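Local structure of redox-sensing transcriptional repressor rex (Thermoanaerobacter ethanolicus, 3WG9) at residues R17-L22 and E70-L75; L79-T84 and S108-K113; I90-L95 and K113-I118; T137-I142 and L166-I171; A173-L178 and E191-S196. The protein represses transcription as a DNA-binding homodimer, probably in response to the cellular NADH/NAD(+) balance. One frame throughout, in Å; residues are numbered along the deposited sequence.

Contact 1. Residues R17-L22 and E70-L75; sequences RYHRYL and ELYNNL
The imidazole of H19 overlaps the phenol ring of Y72 in an offset stack, ring centres 4.5 Å apart and planes 26° from parallel. CE1 of Y72 sits over one face of the imidazole, toward its rim, and lies 3.4 Å from NE2 of H19. CG of H19 stands anti to the backbone N (chi1 -176°), which starts the side chain toward Y72. The L75 CB lies in plane at the imidazole's edge. Beside this aromatic pair, L22 crosses L71 and L75 at about right angles, and its CD1 packs against L71 CG and L75 CD1. CB of L22 meets the edge of the Y72 ring. The axes of 17-22 and 70-75, on helices 9-27 and 68-78 of the winged-helix domain, approach to 9.2 Å, with N-to-C directions 139° apart. The polar ends look elsewhere: H19 NE2 bonds to T76, Y72 OH to E23 and Y18 OH to D52. An alanine at H19 would probably leave the Y72 ring without its stacking partner and T76 OG1 without this hydrogen bond. Branched leucines fill the interior, whereas the two rings combine apolar overlap with polar tips, NE2 of H19 and OH of Y72 each hydrogen-bonded within the same two helices.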
# COMPACT_ATOMS: atom_id res chain seq x y z
N ARG B 17 0.52 7.73 -8.65
CA ARG B 17 -0.90 8.13 -8.63
C ARG B 17 -1.27 8.82 -9.95
O ARG B 17 -2.28 8.48 -10.58
CB ARG B 17 -1.19 9.05 -7.45
CG ARG B 17 -0.83 8.47 -6.06
CD ARG B 17 -1.23 9.49 -4.96
NE ARG B 17 -2.64 9.83 -5.08
CZ ARG B 17 -3.13 11.07 -4.97
NH1 ARG B 17 -2.33 12.10 -4.75
NH2 ARG B 17 -4.44 11.27 -5.06
N TYR B 18 -0.40 9.71 -10.48
CA TYR B 18 -0.77 10.29 -11.79
C TYR B 18 -0.83 9.21 -12.86
O TYR B 18 -1.77 9.18 -13.68
CB TYR B 18 0.25 11.34 -12.22
CG TYR B 18 0.48 12.45 -11.22
CD1 TYR B 18 -0.53 12.95 -10.41
CD2 TYR B 18 1.73 13.05 -11.14
CE1 TYR B 18 -0.30 14.00 -9.52
CE2 TYR B 18 1.95 14.12 -10.30
CZ TYR B 18 0.95 14.59 -9.48
OH TYR B 18 1.27 15.62 -8.61
N HIS B 19 0.15 8.30 -12.86
CA HIS B 19 0.25 7.26 -13.91
C HIS B 19 -1.02 6.37 -13.88
O HIS B 19 -1.62 6.02 -14.90
CB HIS B 19 1.49 6.40 -13.56
CG HIS B 19 1.82 5.34 -14.56
ND1 HIS B 19 1.42 4.02 -14.41
CD2 HIS B 19 2.51 5.40 -15.72
CE1 HIS B 19 1.87 3.31 -15.44
NE2 HIS B 19 2.52 4.13 -16.25
N ARG B 20 -1.42 5.96 -12.69
CA ARG B 20 -2.58 5.06 -12.54
C ARG B 20 -3.91 5.73 -12.99
O ARG B 20 -4.78 5.10 -13.59
CB ARG B 20 -2.69 4.70 -11.03
CG ARG B 20 -3.77 3.62 -10.67
CD ARG B 20 -3.53 2.99 -9.26
NE ARG B 20 -3.14 3.94 -8.23
CZ ARG B 20 -3.97 4.75 -7.57
NH1 ARG B 20 -5.26 4.74 -7.89
NH2 ARG B 20 -3.55 5.60 -6.62
N TYR B 21 -4.09 7.00 -12.68
CA TYR B 21 -5.27 7.72 -13.10
C TYR B 21 -5.32 7.93 -14.64
O TYR B 21 -6.37 7.67 -15.23
CB TYR B 21 -5.46 9.04 -12.35
CG TYR B 21 -6.69 9.79 -12.79
CD1 TYR B 21 -7.94 9.18 -12.76
CD2 TYR B 21 -6.61 11.11 -13.25
CE1 TYR B 21 -9.09 9.82 -13.17
CE2 TYR B 21 -7.78 11.78 -13.66
CZ TYR B 21 -9.01 11.12 -13.62
OH TYR B 21 -10.18 11.74 -14.00
N LEU B 22 -4.20 8.34 -15.25
CA LEU B 22 -4.02 8.41 -16.70
C LEU B 22 -4.22 7.09 -17.45
O LEU B 22 -4.71 7.06 -18.60
CB LEU B 22 -2.64 8.96 -17.04
CG LEU B 22 -2.64 10.49 -16.89
CD1 LEU B 22 -1.24 11.01 -16.62
CD2 LEU B 22 -3.24 11.18 -18.11
N GLU B 70 0.14 10.91 -24.14
CA GLU B 70 1.53 11.37 -24.09
C GLU B 70 1.98 11.57 -22.64
O GLU B 70 3.15 11.33 -22.31
CB GLU B 70 1.69 12.70 -24.85
CG GLU B 70 1.45 12.52 -26.34
CD GLU B 70 1.86 13.74 -27.18
OE1 GLU B 70 1.66 14.88 -26.72
OE2 GLU B 70 2.39 13.52 -28.31
N LEU B 71 1.08 12.06 -21.80
CA LEU B 71 1.43 12.26 -20.39
C LEU B 71 1.63 10.87 -19.79
O LEU B 71 2.64 10.61 -19.09
CB LEU B 71 0.40 13.10 -19.65
CG LEU B 71 0.54 13.28 -18.13
CD1 LEU B 71 1.97 13.66 -17.75
CD2 LEU B 71 -0.50 14.20 -17.55
N TYR B 72 0.69 9.98 -20.09
CA TYR B 72 0.81 8.61 -19.61
C TYR B 72 2.15 7.99 -20.00
O TYR B 72 2.84 7.39 -19.15
CB TYR B 72 -0.35 7.74 -20.11
CG TYR B 72 -0.19 6.30 -19.70
CD1 TYR B 72 -0.49 5.91 -18.38
CD2 TYR B 72 0.30 5.34 -20.59
CE1 TYR B 72 -0.34 4.60 -17.98
CE2 TYR B 72 0.47 4.00 -20.17
CZ TYR B 72 0.11 3.65 -18.87
OH TYR B 72 0.25 2.36 -18.40
N ASN B 73 2.52 8.10 -21.28
CA ASN B 73 3.77 7.51 -21.73
C ASN B 73 4.99 8.16 -21.09
O ASN B 73 5.97 7.47 -20.79
CB ASN B 73 3.89 7.49 -23.28
CG ASN B 73 2.91 6.53 -23.93
OD1 ASN B 73 2.49 5.54 -23.34
ND2 ASN B 73 2.55 6.81 -25.17
N ASN B 74 4.94 9.47 -20.87
CA ASN B 74 5.98 10.20 -20.14
C ASN B 74 6.11 9.63 -18.71
O ASN B 74 7.22 9.31 -18.28
CB ASN B 74 5.62 11.70 -20.08
CG ASN B 74 6.69 12.59 -19.41
OD1 ASN B 74 7.90 12.40 -19.57
ND2 ASN B 74 6.23 13.61 -18.68
N LEU B 75 5.00 9.49 -18.00
CA LEU B 75 5.05 8.94 -16.65
C LEU B 75 5.60 7.50 -16.58
O LEU B 75 6.35 7.14 -15.68
CB LEU B 75 3.68 9.05 -16.03
CG LEU B 75 3.37 10.50 -15.67
CD1 LEU B 75 1.86 10.63 -15.48
CD2 LEU B 75 4.15 10.88 -14.39

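Contact 2. Residues L79-T84 and S108-K113; sequences LGLDKT and SGFNLK
T84 and G109 meet through their backbones: the CA of T84 lies 3.2 Å from the O of G109, a CA-H...O contact with an angle of 133° at the hydrogen. The T84 side chain crosses that of N111 obliquely, and its CB and CG2 both stand 3.6 Å from N111 OD1. A few residues earlier, L81 reaches across with one methyl, its CD2 lying 3.9 Å from CE2 of the F110 ring and almost as near to CZ. G109 suits its place because its backbone, at phi 120°, would press a CB against the preceding carbonyl oxygen. The loop that presents L81 is itself shaped by G80, whose positive phi closes helix 68-78 in a Schellman motif. G80 also begins a type I turn, closed by a 3.2 Å bond from K83 N to G80 O. Further out, Y85 meets the F110 ring and bonds through its backbone to G109 and N111, while L199 of the second subunit packs on F110 and N207 of that subunit accepts from K83 NZ. This is the entry to a Rossmann fold, where the linker from the winged-helix domain runs into strand 85-90 beside the parallel neighbour 110-117.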
# COMPACT_ATOMS: atom_id res chain seq x y z
N LEU B 79 8.89 6.66 -14.43
CA LEU B 79 8.79 5.63 -13.34
C LEU B 79 9.66 4.41 -13.60
O LEU B 79 9.65 3.48 -12.78
CB LEU B 79 7.34 5.16 -13.16
CG LEU B 79 6.50 6.29 -12.58
CD1 LEU B 79 5.03 5.94 -12.76
CD2 LEU B 79 6.87 6.49 -11.11
N GLY B 80 10.43 4.45 -14.70
CA GLY B 80 11.37 3.37 -15.07
C GLY B 80 10.65 2.11 -15.50
O GLY B 80 11.25 1.03 -15.55
N LEU B 81 9.40 2.28 -15.94
CA LEU B 81 8.56 1.15 -16.37
C LEU B 81 8.78 0.72 -17.83
O LEU B 81 8.20 -0.26 -18.25
CB LEU B 81 7.08 1.36 -16.04
CG LEU B 81 6.83 1.68 -14.55
CD1 LEU B 81 5.38 1.97 -14.35
CD2 LEU B 81 7.18 0.46 -13.71
N ASP B 82 9.69 1.39 -18.52
CA ASP B 82 10.21 0.94 -19.82
C ASP B 82 11.36 -0.06 -19.66
O ASP B 82 11.84 -0.61 -20.65
CB ASP B 82 10.72 2.16 -20.59
CG ASP B 82 11.83 2.88 -19.83
OD1 ASP B 82 11.61 3.20 -18.62
OD2 ASP B 82 12.94 3.05 -20.37
N LYS B 83 11.84 -0.27 -18.43
CA LYS B 83 12.92 -1.22 -18.16
C LYS B 83 12.33 -2.51 -17.57
O LYS B 83 11.14 -2.55 -17.26
CB LYS B 83 13.93 -0.65 -17.15
CG LYS B 83 14.46 0.75 -17.44
CD LYS B 83 15.35 0.78 -18.69
CE LYS B 83 16.57 1.70 -18.54
NZ LYS B 83 16.25 3.16 -18.35
N THR B 84 13.16 -3.53 -17.39
CA THR B 84 12.76 -4.75 -16.66
C THR B 84 13.65 -4.88 -15.46
O THR B 84 14.80 -4.45 -15.49
CB THR B 84 12.96 -6.07 -17.49
OG1 THR B 84 14.29 -6.09 -17.99
CG2 THR B 84 11.97 -6.16 -18.65
N SER B 108 4.72 -7.53 -16.65
CA SER B 108 5.19 -6.41 -17.41
C SER B 108 6.09 -5.71 -16.39
O SER B 108 5.62 -4.97 -15.53
CB SER B 108 4.05 -5.53 -17.91
OG SER B 108 3.32 -6.27 -18.87
N GLY B 109 7.37 -6.07 -16.43
CA GLY B 109 8.43 -5.20 -15.95
C GLY B 109 9.17 -5.88 -14.84
O GLY B 109 10.39 -5.80 -14.74
N PHE B 110 8.43 -6.62 -14.04
CA PHE B 110 9.03 -7.19 -12.87
C PHE B 110 9.14 -8.70 -13.01
O PHE B 110 8.19 -9.47 -12.78
CB PHE B 110 8.29 -6.72 -11.62
CG PHE B 110 8.29 -5.21 -11.47
CD1 PHE B 110 9.26 -4.59 -10.70
CD2 PHE B 110 7.35 -4.44 -12.13
CE1 PHE B 110 9.27 -3.21 -10.55
CE2 PHE B 110 7.35 -3.05 -11.96
CZ PHE B 110 8.30 -2.44 -11.19
N ASN B 111 10.32 -9.13 -13.39
CA ASN B 111 10.47 -10.51 -13.79
C ASN B 111 10.87 -11.41 -12.64
O ASN B 111 12.03 -11.39 -12.23
CB ASN B 111 11.45 -10.58 -14.96
CG ASN B 111 10.88 -9.95 -16.24
OD1 ASN B 111 11.61 -9.35 -17.03
ND2 ASN B 111 9.57 -10.05 -16.42
N LEU B 112 9.92 -12.18 -12.11
CA LEU B 112 10.20 -13.01 -10.95
C LEU B 112 11.11 -14.20 -11.31
O LEU B 112 10.69 -15.04 -12.09
CB LEU B 112 8.89 -13.57 -10.36
CG LEU B 112 9.07 -14.42 -9.09
CD1 LEU B 112 9.58 -13.58 -7.90
CD2 LEU B 112 7.72 -15.04 -8.69
N LYS B 113 12.29 -14.30 -10.68
CA LYS B 113 13.29 -15.34 -11.01
C LYS B 113 13.34 -16.51 -10.05
O LYS B 113 13.92 -17.53 -10.37
CB LYS B 113 14.70 -14.74 -11.09
CG LYS B 113 14.82 -13.68 -12.10
CD LYS B 113 14.45 -14.20 -13.47
CE LYS B 113 14.27 -13.04 -14.39
NZ LYS B 113 14.34 -13.40 -15.84

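Contact 3. Residues I90-L95 and K113-I118; sequences IGAGNL and KGIFDI
I90 and F116 are neighbours on paired parallel strands, their side chains inclined to one another on the same face of the sheet. The I90 CD1 methyl touches the root of the phenylalanine, 3.8 Å from F116 CB, while the ring continues away to meet F141 edge-to-face. Beyond the strand, A92 CB packs against I115 CG2 at 3.7 Å, a small residue fitted beside a branched one. Between these apolar pairs, G91 N donates to F116 O. D117 has CG anti to its backbone N (chi1 -162°), and its OD1 accepts from A92 N at 2.9 Å, on the anti side of the carboxylate and 22° out of its plane. This is the first beta-alpha-beta unit of the Rossmann fold, with a GxGxxG turn entering helix 94-102 and G93 at its N-cap. G91 adopts a phi of 115°, at which a CB would strike the preceding carbonyl oxygen. N94, L95 and D117 have been seen to bind NAD+ and NADH in this protein, though no nucleotide is bound to this chain. The second oxygen of D117 takes a hydrogen bond from N119 N.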
# COMPACT_ATOMS: atom_id res chain seq x y z
N ILE B 90 11.08 -13.75 -1.06
CA ILE B 90 11.47 -14.54 0.08
C ILE B 90 10.19 -14.81 0.92
O ILE B 90 9.51 -13.85 1.38
CB ILE B 90 12.48 -13.85 1.00
CG1 ILE B 90 13.64 -13.17 0.24
CG2 ILE B 90 12.97 -14.86 2.10
CD1 ILE B 90 14.34 -14.14 -0.70
N GLY B 91 9.85 -16.08 1.04
CA GLY B 91 8.60 -16.50 1.77
C GLY B 91 7.64 -17.14 0.77
O GLY B 91 7.20 -16.47 -0.17
N ALA B 92 7.38 -18.44 0.90
CA ALA B 92 6.47 -19.12 -0.01
C ALA B 92 5.11 -19.45 0.61
O ALA B 92 4.38 -20.20 0.01
CB ALA B 92 7.08 -20.42 -0.59
N GLY B 93 4.77 -18.83 1.74
CA GLY B 93 3.39 -18.83 2.29
C GLY B 93 2.38 -18.05 1.47
O GLY B 93 2.66 -17.60 0.35
N ASN B 94 1.19 -17.87 2.04
CA ASN B 94 0.10 -17.22 1.32
C ASN B 94 0.49 -15.83 0.78
O ASN B 94 0.23 -15.53 -0.38
CB ASN B 94 -1.11 -17.09 2.27
CG ASN B 94 -1.61 -18.46 2.72
OD1 ASN B 94 -1.67 -18.74 3.90
ND2 ASN B 94 -1.94 -19.33 1.76
N LEU B 95 1.09 -15.01 1.62
CA LEU B 95 1.51 -13.65 1.22
C LEU B 95 2.44 -13.73 -0.01
O LEU B 95 2.15 -13.12 -1.03
CB LEU B 95 2.17 -12.93 2.40
CG LEU B 95 2.61 -11.48 2.05
CD1 LEU B 95 1.43 -10.65 1.53
CD2 LEU B 95 3.26 -10.81 3.29
N LYS B 113 12.29 -14.30 -10.68
CA LYS B 113 13.29 -15.34 -11.01
C LYS B 113 13.34 -16.51 -10.05
O LYS B 113 13.92 -17.53 -10.37
CB LYS B 113 14.70 -14.74 -11.09
CG LYS B 113 14.82 -13.68 -12.10
CD LYS B 113 14.45 -14.20 -13.47
CE LYS B 113 14.27 -13.04 -14.39
NZ LYS B 113 14.34 -13.40 -15.84
N GLY B 114 12.77 -16.37 -8.86
CA GLY B 114 12.88 -17.43 -7.87
C GLY B 114 12.10 -17.04 -6.63
O GLY B 114 11.87 -15.84 -6.38
N ILE B 115 11.69 -18.06 -5.89
CA ILE B 115 11.03 -17.94 -4.62
C ILE B 115 11.81 -18.77 -3.61
O ILE B 115 12.29 -19.86 -3.92
CB ILE B 115 9.55 -18.45 -4.71
CG1 ILE B 115 8.70 -17.64 -5.68
CG2 ILE B 115 8.86 -18.59 -3.33
CD1 ILE B 115 7.32 -18.32 -5.85
N PHE B 116 11.97 -18.24 -2.42
CA PHE B 116 12.83 -18.82 -1.40
C PHE B 116 12.06 -19.04 -0.11
O PHE B 116 11.18 -18.24 0.29
CB PHE B 116 14.06 -17.93 -1.20
CG PHE B 116 14.92 -17.86 -2.43
CD1 PHE B 116 16.00 -18.74 -2.60
CD2 PHE B 116 14.56 -17.01 -3.49
CE1 PHE B 116 16.75 -18.76 -3.77
CE2 PHE B 116 15.28 -17.00 -4.64
CZ PHE B 116 16.41 -17.88 -4.79
N ASP B 117 12.38 -20.16 0.54
CA ASP B 117 11.72 -20.50 1.79
C ASP B 117 12.61 -21.37 2.68
O ASP B 117 13.63 -21.92 2.23
CB ASP B 117 10.36 -21.16 1.50
CG ASP B 117 9.44 -21.14 2.71
OD1 ASP B 117 8.67 -20.16 2.87
OD2 ASP B 117 9.54 -22.13 3.49
N ILE B 118 12.28 -21.38 3.97
CA ILE B 118 13.10 -22.07 4.95
C ILE B 118 12.68 -23.54 5.12
O ILE B 118 13.40 -24.34 5.72
CB ILE B 118 13.06 -21.27 6.28
CG1 ILE B 118 14.13 -21.67 7.28
CG2 ILE B 118 11.67 -21.31 6.96
CD1 ILE B 118 13.61 -21.54 8.74

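Contact 4. Residues T137-I142 and L166-I171; sequences TVEDFI and LVRAGI
E139 and R168 reach each other by unlike torsions. In E139, CG is anti to the carbonyl carbon (chi1 -73°) and the chain stays extended beyond it; in R168, CG stands between the backbone N and the carbonyl carbon (chi1 72°), after which the chain is extended to NE. The arginine then grips the carboxylate side-on with two nitrogens. NE donates to E139 OE1 over 2.7 Å, and NH2 donates to OE2 over 2.8 Å on the syn side. The two planes are turned 44° apart, consistent with OE1 being met well out of the carboxylate plane while OE2 is met near it. R165 forms a further salt bridge with OE2. The contact joins helix 138-144 to the end of helix 159-168, two helices of the Rossmann fold, and G170 closes the latter in a Schellman motif with a positive phi. A169 is small enough for its CB to lie 3.7 Å from E139 O. Alongside the salt bridge, I142 crosses L166 at about a right angle and brings CD1 to 3.6 Å from L166 CD2. That same methyl approaches A169 CB at 4.0 Å and I171 CD1 at 4.1 Å. V138, whose CG2 also faces L166 CD2, packs onward against the sheet.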
# COMPACT_ATOMS: atom_id res chain seq x y z
N THR B 137 20.36 -20.86 -0.25
CA THR B 137 21.07 -20.64 -1.52
C THR B 137 20.87 -19.23 -2.10
O THR B 137 21.29 -18.95 -3.23
CB THR B 137 20.63 -21.60 -2.61
OG1 THR B 137 19.23 -21.42 -2.88
CG2 THR B 137 20.87 -23.04 -2.12
N VAL B 138 20.18 -18.37 -1.37
CA VAL B 138 19.72 -17.14 -2.03
C VAL B 138 20.90 -16.20 -2.39
O VAL B 138 20.85 -15.48 -3.38
CB VAL B 138 18.61 -16.43 -1.19
CG1 VAL B 138 19.24 -15.81 0.11
CG2 VAL B 138 17.90 -15.37 -2.04
N GLU B 139 21.94 -16.17 -1.58
CA GLU B 139 23.02 -15.22 -1.85
C GLU B 139 23.72 -15.54 -3.17
O GLU B 139 23.99 -14.67 -3.99
CB GLU B 139 24.01 -15.23 -0.69
CG GLU B 139 23.41 -14.54 0.52
CD GLU B 139 24.29 -14.72 1.73
OE1 GLU B 139 25.44 -14.24 1.70
OE2 GLU B 139 23.82 -15.32 2.71
N ASP B 140 24.00 -16.83 -3.34
CA ASP B 140 24.58 -17.27 -4.59
C ASP B 140 23.63 -16.96 -5.77
O ASP B 140 24.05 -16.49 -6.82
CB ASP B 140 24.87 -18.77 -4.52
CG ASP B 140 25.49 -19.30 -5.82
OD1 ASP B 140 26.72 -19.17 -5.99
OD2 ASP B 140 24.73 -19.82 -6.67
N PHE B 141 22.34 -17.18 -5.56
CA PHE B 141 21.37 -17.02 -6.64
C PHE B 141 21.33 -15.55 -7.08
O PHE B 141 21.25 -15.23 -8.28
CB PHE B 141 19.99 -17.46 -6.15
CG PHE B 141 18.96 -17.46 -7.22
CD1 PHE B 141 18.70 -18.62 -7.96
CD2 PHE B 141 18.22 -16.29 -7.49
CE1 PHE B 141 17.73 -18.62 -8.95
CE2 PHE B 141 17.26 -16.27 -8.49
CZ PHE B 141 17.01 -17.44 -9.23
N ILE B 142 21.36 -14.65 -6.11
CA ILE B 142 21.28 -13.19 -6.40
C ILE B 142 22.39 -12.76 -7.33
O ILE B 142 22.16 -12.01 -8.28
CB ILE B 142 21.31 -12.36 -5.09
CG1 ILE B 142 19.92 -12.44 -4.38
CG2 ILE B 142 21.77 -10.93 -5.38
CD1 ILE B 142 20.01 -12.00 -2.88
N LEU B 166 20.50 -10.46 1.97
CA LEU B 166 20.28 -9.96 0.57
C LEU B 166 21.20 -8.81 0.26
O LEU B 166 21.75 -8.68 -0.84
CB LEU B 166 18.83 -9.48 0.32
CG LEU B 166 17.73 -10.45 0.68
CD1 LEU B 166 16.35 -9.84 0.37
CD2 LEU B 166 17.85 -11.78 0.01
N VAL B 167 21.36 -7.92 1.23
CA VAL B 167 22.28 -6.79 1.09
C VAL B 167 23.75 -7.22 0.85
O VAL B 167 24.41 -6.76 -0.10
CB VAL B 167 22.17 -5.86 2.34
CG1 VAL B 167 23.31 -4.87 2.42
CG2 VAL B 167 20.78 -5.12 2.35
N ARG B 168 24.26 -8.15 1.63
CA ARG B 168 25.67 -8.51 1.41
C ARG B 168 25.84 -9.27 0.09
O ARG B 168 26.94 -9.27 -0.47
CB ARG B 168 26.23 -9.33 2.57
CG ARG B 168 25.72 -10.72 2.65
CD ARG B 168 26.33 -11.43 3.88
NE ARG B 168 25.77 -12.77 3.96
CZ ARG B 168 25.72 -13.47 5.09
NH1 ARG B 168 26.23 -12.98 6.21
NH2 ARG B 168 25.23 -14.70 5.09
N ALA B 169 24.75 -9.86 -0.45
CA ALA B 169 24.86 -10.50 -1.75
C ALA B 169 24.76 -9.53 -2.91
O ALA B 169 24.88 -9.95 -4.07
CB ALA B 169 23.87 -11.66 -1.92
N GLY B 170 24.57 -8.24 -2.60
CA GLY B 170 24.52 -7.23 -3.63
C GLY B 170 23.15 -6.77 -4.10
O GLY B 170 23.02 -6.20 -5.17
N ILE B 171 22.11 -7.08 -3.33
CA ILE B 171 20.75 -6.66 -3.75
C ILE B 171 20.68 -5.14 -3.86
O ILE B 171 21.35 -4.40 -3.12
CB ILE B 171 19.64 -7.19 -2.76
CG1 ILE B 171 18.29 -7.31 -3.49
CG2 ILE B 171 19.45 -6.28 -1.54
CD1 ILE B 171 18.20 -8.58 -4.21

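Contact 5. Residues A173-L178 and E191-S196; sequences AIWNFL and ENVHLS. With SO4 (sulfate ion), chain F.
The F177 ring carries the V193 CG2 methyl over the centre of one face, a CH-pi contact at 3.8 Å from the centroid, and has W175 CZ3 in plane at its edge. The indole in turn takes F177 CE2 over one face, toward the rim, while CG of E191 lies near its plane at the edge, 3.5 Å from W175 CD1. V193 CG2 also approaches W175 NE1 at 3.4 Å, so a compact branched valine fits between the two aromatic residues. The strands run parallel, held by backbone bonds from E191 N to I174 O, N176 N to E191 O and V193 N to N176 O. On the face of N176 and N192, N176 ND2 donates to N192 OD1 over 2.8 Å at 176°, the two amide planes being 80° apart. N176 OD1 accepts from L178 N in an Asx turn, and ND2 also bonds to I180 O. An alanine at N176 would probably leave N192 OD1 without this donor and the turn at L178 free to shift. F177, V193 and L195 have been seen to bind NADH in this protein; none is bound here. Beside them, W175 NE1 and E191 OE2 bond to S198 of the second subunit and E191 OE1 pairs with R13, adding polar links at the subunit interface.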
# COMPACT_ATOMS: atom_id res chain seq x y z
N ALA B 173 17.55 -3.29 -4.04
CA ALA B 173 16.33 -2.78 -3.40
C ALA B 173 15.62 -3.94 -2.73
O ALA B 173 15.69 -5.10 -3.22
CB ALA B 173 15.40 -2.29 -4.51
N ILE B 174 14.87 -3.57 -1.70
CA ILE B 174 14.04 -4.49 -0.96
C ILE B 174 12.65 -3.91 -0.87
O ILE B 174 12.46 -2.72 -0.49
CB ILE B 174 14.61 -4.69 0.49
CG1 ILE B 174 15.90 -5.55 0.35
CG2 ILE B 174 13.57 -5.43 1.36
CD1 ILE B 174 16.66 -5.73 1.68
N TRP B 175 11.68 -4.74 -1.24
CA TRP B 175 10.26 -4.36 -1.09
C TRP B 175 9.72 -5.16 0.10
O TRP B 175 9.62 -6.39 0.06
CB TRP B 175 9.51 -4.66 -2.41
CG TRP B 175 8.17 -3.99 -2.54
CD1 TRP B 175 7.80 -2.79 -1.99
CD2 TRP B 175 7.06 -4.46 -3.29
NE1 TRP B 175 6.51 -2.45 -2.39
CE2 TRP B 175 6.02 -3.48 -3.16
CE3 TRP B 175 6.83 -5.58 -4.08
CZ2 TRP B 175 4.77 -3.64 -3.72
CZ3 TRP B 175 5.57 -5.74 -4.67
CH2 TRP B 175 4.58 -4.73 -4.54
N ASN B 176 9.46 -4.48 1.20
CA ASN B 176 9.30 -5.16 2.49
C ASN B 176 7.80 -5.19 2.89
O ASN B 176 7.27 -4.14 3.16
CB ASN B 176 10.07 -4.39 3.58
CG ASN B 176 9.81 -4.94 4.99
OD1 ASN B 176 9.57 -6.15 5.17
ND2 ASN B 176 9.79 -4.04 5.97
N PHE B 177 7.16 -6.35 2.91
CA PHE B 177 5.75 -6.47 3.35
C PHE B 177 5.53 -6.67 4.86
O PHE B 177 4.39 -6.76 5.31
CB PHE B 177 5.06 -7.60 2.64
CG PHE B 177 4.67 -7.23 1.24
CD1 PHE B 177 3.40 -6.70 1.00
CD2 PHE B 177 5.63 -7.24 0.24
CE1 PHE B 177 3.02 -6.30 -0.28
CE2 PHE B 177 5.26 -6.85 -1.05
CZ PHE B 177 3.98 -6.36 -1.30
N LEU B 178 6.62 -6.81 5.60
CA LEU B 178 6.47 -7.05 7.03
C LEU B 178 6.25 -5.76 7.75
O LEU B 178 6.93 -4.78 7.45
CB LEU B 178 7.69 -7.73 7.64
CG LEU B 178 8.72 -8.61 6.95
CD1 LEU B 178 9.22 -9.56 8.04
CD2 LEU B 178 8.30 -9.36 5.68
N GLU B 191 11.73 -0.10 0.47
CA GLU B 191 10.36 0.43 0.41
C GLU B 191 9.50 -0.45 1.33
O GLU B 191 9.34 -1.66 1.07
CB GLU B 191 9.85 0.35 -1.05
CG GLU B 191 8.32 0.58 -1.25
CD GLU B 191 7.86 2.00 -0.87
OE1 GLU B 191 8.70 2.85 -0.48
OE2 GLU B 191 6.62 2.23 -0.94
N ASN B 192 9.07 0.14 2.46
CA ASN B 192 8.24 -0.57 3.42
C ASN B 192 6.80 -0.40 3.03
O ASN B 192 6.28 0.72 2.80
CB ASN B 192 8.45 -0.14 4.89
CG ASN B 192 9.89 -0.27 5.37
OD1 ASN B 192 10.48 -1.36 5.38
ND2 ASN B 192 10.46 0.85 5.78
N VAL B 193 6.14 -1.55 2.87
CA VAL B 193 4.73 -1.48 2.60
C VAL B 193 4.10 -1.33 3.98
O VAL B 193 4.30 -2.14 4.91
CB VAL B 193 4.19 -2.76 1.88
CG1 VAL B 193 2.73 -2.65 1.58
CG2 VAL B 193 4.91 -3.04 0.51
N HIS B 194 3.19 -0.41 4.04
CA HIS B 194 2.55 -0.07 5.29
C HIS B 194 1.06 -0.22 4.95
O HIS B 194 0.40 0.76 4.83
CB HIS B 194 2.87 1.43 5.57
CG HIS B 194 4.32 1.67 5.95
ND1 HIS B 194 4.93 1.03 7.01
CD2 HIS B 194 5.24 2.54 5.45
CE1 HIS B 194 6.18 1.45 7.11
NE2 HIS B 194 6.40 2.35 6.17
N LEU B 195 0.54 -1.44 4.81
CA LEU B 195 -0.91 -1.63 4.60
C LEU B 195 -1.79 -0.93 5.65
O LEU B 195 -2.89 -0.49 5.37
CB LEU B 195 -1.22 -3.13 4.69
CG LEU B 195 -0.63 -3.98 3.54
CD1 LEU B 195 -1.18 -5.44 3.63
CD2 LEU B 195 -1.05 -3.39 2.20
N SER B 196 -1.34 -0.94 6.91
CA SER B 196 -2.13 -0.22 7.94
C SER B 196 -2.32 1.26 7.62
O SER B 196 -3.33 1.87 8.04
CB SER B 196 -1.51 -0.49 9.34
OG SER B 196 -0.42 0.39 9.50
S SO4 F . 7.85 6.27 5.74
O1 SO4 F . 8.27 5.09 6.49
O2 SO4 F . 6.59 6.76 6.30
O3 SO4 F . 8.85 7.33 5.89
O4 SO4 F . 7.59 5.93 4.33
O HOH W 1 6.71 -2.45 6.56

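Contact 1 lies in the winged-helix domain; contacts 3, 4 and 5 lie in the Rossmann domain, and contact 2 stands where one leads into the other, touching contact 1 through H19 with L79 and L81. Contacts 2 and 3 share K113 and strand 110-117, their centres about 19 Å apart, and their segments alternate along the chain. Contact 4 follows and packs against contact 3, centres about 15 Å apart. Contact 5 comes last, toward the edge of the six-stranded parallel sheet formed by strand 189-192, where F177 meets L95 of contact 3. Contacts 1 and 3 have centres about 32 Å apart, so the predicted DNA-binding region and the nucleotide-binding turn lie on opposite sides of the chain's centre.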